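Local structure of putative DNA-binding protein (Streptomyces coelicolor, 2EWT) at the interface of chains A and B. The protein binds DNA through its helix-turn-helix domain and acts as a central regulator of aerial mycelium formation. Residues are numbered along the deposited sequence; one frame, centred on the assembly and turned at random. Chains: chain A/B, putative DNA-binding protein.

The interface of chains A and B. Residues chain A 1, 5, 9, 50-52, 55, 70; chain B 1, 5, 9, 50-52, 55, 70.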
loop_
_atom_site.group_PDB
_atom_site.type_symbol
_atom_site.label_atom_id
_atom_site.label_comp_id
_atom_site.label_asym_id
_atom_site.label_seq_id
_atom_site.Cartn_x
_atom_site.Cartn_y
_atom_site.Cartn_z
ATOM N N MET A 1 8.109 -2.935 -6.609
ATOM C CA MET A 1 8.550 -1.621 -6.051
ATOM C C MET A 1 10.058 -1.453 -6.172
ATOM O O MET A 1 10.796 -2.436 -6.195
ATOM C CB MET A 1 8.149 -1.509 -4.578
ATOM C CG MET A 1 6.655 -1.605 -4.336
ATOM S SD MET A 1 6.215 -1.271 -2.625
ATOM C CE MET A 1 6.245 -2.936 -1.924
ATOM N N TYR A 5 12.466 2.092 -2.369
ATOM C CA TYR A 5 11.160 2.185 -1.727
ATOM C C TYR A 5 10.933 1.001 -0.787
ATOM O O TYR A 5 10.483 1.176 0.347
ATOM C CB TYR A 5 10.029 2.221 -2.757
ATOM C CG TYR A 5 8.716 2.686 -2.164
ATOM C CD1 TYR A 5 8.383 4.041 -2.138
ATOM C CD2 TYR A 5 7.823 1.780 -1.591
ATOM C CE1 TYR A 5 7.196 4.483 -1.559
ATOM C CE2 TYR A 5 6.634 2.214 -1.007
ATOM C CZ TYR A 5 6.325 3.561 -0.995
ATOM O OH TYR A 5 5.147 3.990 -0.426
ATOM N N LEU A 9 10.402 1.294 3.187
ATOM C CA LEU A 9 9.135 0.826 3.743
ATOM C C LEU A 9 9.455 -0.183 4.845
ATOM O O LEU A 9 8.856 -0.160 5.924
ATOM C CB LEU A 9 8.286 0.164 2.651
ATOM C CG LEU A 9 7.000 -0.553 3.082
ATOM C CD1 LEU A 9 6.028 0.444 3.712
ATOM C CD2 LEU A 9 6.365 -1.229 1.876
ATOM N N VAL A 50 5.715 -6.441 0.095
ATOM C CA VAL A 50 4.647 -6.142 1.041
ATOM C C VAL A 50 3.497 -5.571 0.208
ATOM O O VAL A 50 3.634 -4.496 -0.368
ATOM C CB VAL A 50 5.085 -5.067 2.069
ATOM C CG1 VAL A 50 3.902 -4.662 2.939
ATOM C CG2 VAL A 50 6.213 -5.597 2.935
ATOM N N THR A 51 2.380 -6.292 0.129
ATOM C CA THR A 51 1.229 -5.821 -0.643
ATOM C C THR A 51 0.490 -4.732 0.122
ATOM O O THR A 51 0.689 -4.563 1.321
ATOM C CB THR A 51 0.215 -6.953 -0.917
ATOM O OG1 THR A 51 -0.384 -7.367 0.319
ATOM C CG2 THR A 51 0.900 -8.141 -1.569
ATOM N N VAL A 52 -0.364 -3.989 -0.573
ATOM C CA VAL A 52 -1.128 -2.946 0.098
ATOM C C VAL A 52 -1.978 -3.589 1.199
ATOM O O VAL A 52 -2.033 -3.098 2.326
ATOM C CB VAL A 52 -2.064 -2.208 -0.882
ATOM C CG1 VAL A 52 -2.993 -1.281 -0.113
ATOM C CG2 VAL A 52 -1.237 -1.400 -1.882
ATOM N N LEU A 55 0.180 -4.449 4.103
ATOM C CA LEU A 55 0.611 -3.245 4.809
ATOM C C LEU A 55 -0.508 -2.723 5.706
ATOM O O LEU A 55 -0.268 -2.322 6.847
ATOM C CB LEU A 55 1.031 -2.150 3.825
ATOM C CG LEU A 55 1.621 -0.897 4.487
ATOM C CD1 LEU A 55 2.853 -1.287 5.292
ATOM C CD2 LEU A 55 1.978 0.138 3.433
ATOM N N LEU A 70 4.615 4.658 5.492
ATOM C CA LEU A 70 4.982 5.012 4.123
ATOM C C LEU A 70 6.263 5.838 4.013
ATOM O O LEU A 70 6.431 6.833 4.719
ATOM C CB LEU A 70 3.830 5.775 3.453
ATOM C CG LEU A 70 2.527 5.001 3.224
ATOM C CD1 LEU A 70 1.515 5.899 2.535
ATOM C CD2 LEU A 70 2.802 3.768 2.379
ATOM N N MET B 1 -2.769 -9.876 -3.583
ATOM C CA MET B 1 -3.936 -9.448 -2.755
ATOM C C MET B 1 -5.186 -10.232 -3.125
ATOM O O MET B 1 -5.321 -10.699 -4.255
ATOM C CB MET B 1 -4.204 -7.954 -2.950
ATOM C CG MET B 1 -3.042 -7.061 -2.559
ATOM S SD MET B 1 -3.469 -5.316 -2.615
ATOM C CE MET B 1 -2.983 -4.890 -4.303
ATOM N N TYR B 5 -10.164 -7.615 -2.025
ATOM C CA TYR B 5 -9.388 -6.437 -1.656
ATOM C C TYR B 5 -9.003 -5.631 -2.896
ATOM O O TYR B 5 -9.137 -4.406 -2.917
ATOM C CB TYR B 5 -8.113 -6.818 -0.901
ATOM C CG TYR B 5 -7.484 -5.641 -0.186
ATOM C CD1 TYR B 5 -7.850 -5.318 1.121
ATOM C CD2 TYR B 5 -6.555 -4.821 -0.828
ATOM C CE1 TYR B 5 -7.308 -4.214 1.773
ATOM C CE2 TYR B 5 -6.010 -3.711 -0.184
ATOM C CZ TYR B 5 -6.387 -3.414 1.112
ATOM O OH TYR B 5 -5.842 -2.323 1.752
ATOM N N LEU B 9 -10.168 -1.855 -3.633
ATOM C CA LEU B 9 -9.134 -0.830 -3.747
ATOM C C LEU B 9 -9.330 -0.116 -5.082
ATOM O O LEU B 9 -9.253 1.113 -5.165
ATOM C CB LEU B 9 -7.741 -1.471 -3.691
ATOM C CG LEU B 9 -6.530 -0.575 -3.979
ATOM C CD1 LEU B 9 -6.436 0.535 -2.933
ATOM C CD2 LEU B 9 -5.262 -1.416 -3.981
ATOM N N VAL B 50 -1.679 -3.242 -7.799
ATOM C CA VAL B 50 -1.301 -1.885 -7.427
ATOM C C VAL B 50 -0.330 -2.026 -6.252
ATOM O O VAL B 50 -0.725 -2.482 -5.183
ATOM C CB VAL B 50 -2.529 -1.066 -6.948
ATOM C CG1 VAL B 50 -2.079 0.289 -6.417
ATOM C CG2 VAL B 50 -3.512 -0.880 -8.089
ATOM N N THR B 51 0.933 -1.658 -6.453
ATOM C CA THR B 51 1.930 -1.756 -5.385
ATOM C C THR B 51 1.744 -0.625 -4.384
ATOM O O THR B 51 1.065 0.358 -4.667
ATOM C CB THR B 51 3.371 -1.650 -5.927
ATOM O OG1 THR B 51 3.592 -0.330 -6.442
ATOM C CG2 THR B 51 3.606 -2.668 -7.031
ATOM N N VAL B 52 2.345 -0.763 -3.208
ATOM C CA VAL B 52 2.235 0.292 -2.209
ATOM C C VAL B 52 2.814 1.585 -2.793
ATOM O O VAL B 52 2.218 2.655 -2.678
ATOM C CB VAL B 52 3.010 -0.061 -0.922
ATOM C CG1 VAL B 52 3.050 1.145 0.005
ATOM C CG2 VAL B 52 2.336 -1.236 -0.215
ATOM N N LEU B 55 0.402 3.054 -5.213
ATOM C CA LEU B 55 -0.762 3.607 -4.521
ATOM C C LEU B 55 -0.428 4.968 -3.919
ATOM O O LEU B 55 -1.226 5.905 -3.996
ATOM C CB LEU B 55 -1.244 2.663 -3.417
ATOM C CG LEU B 55 -2.542 3.107 -2.728
ATOM C CD1 LEU B 55 -3.654 3.207 -3.765
ATOM C CD2 LEU B 55 -2.921 2.125 -1.632
ATOM N N LEU B 70 -7.893 3.206 0.764
ATOM C CA LEU B 70 -7.850 1.869 1.351
ATOM C C LEU B 70 -9.226 1.269 1.641
ATOM O O LEU B 70 -10.079 1.919 2.245
ATOM C CB LEU B 70 -7.026 1.892 2.646
ATOM C CG LEU B 70 -5.533 2.209 2.511
ATOM C CD1 LEU B 70 -4.876 2.165 3.880
ATOM C CD2 LEU B 70 -4.875 1.206 1.577
HETATM O O HOH W 1 3.118 -3.672 -2.963
HETATM O O HOH W 2 0.264 -4.442 -3.491
#
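The phenol ring of A:Tyr5 turns an edge, not a face, to the partner chain: methyl CG1 of B:Val52 lies close to the ring plane, 3.9 Å from CE2 of A:Tyr5, and also meets the hydroxyl OH at 3.6 Å, the two side chains crossing at about a right angle. Near that CE2 edge, A:Met1 SD and A:Leu9 CD2 from the ring's own chain sit on opposite sides of its plane. The two-fold repeats all this with the chains exchanged, so the patch illustrates how symmetry can double one knob-in-pocket contact. The knob is B:Val52, at the start of helix 52-62; it and its twin lose more surface to the partner than any other residue of the patch. Its CG1, anti to the backbone N (chi1 171°), enters a pocket where methyl CD2 of A:Leu70 touches it at 3.5 Å, the side chains crossing obliquely, while that of A:Leu55, meeting CG1 through CD2, crosses at about a right angle. A:Met1 covers the flank: its CG slides antiparallel past B:Thr51 CB at 3.6 Å, and the chain, extended at chi2 (-173°), carries SD over B:Val52 CB. No direct polar bond joins the chains in this patch; water does so instead. Whether this dimer forms in solution the structure alone does not show. Water 1 bridges A:Val50 O and B:Val52 N, serving an amide at the helix start, and water 2 does the reverse; the two waters touch at 3.0 Å, and A:Val52 N donates to water 2 at 3.0 Å, with 152° at the hydrogen.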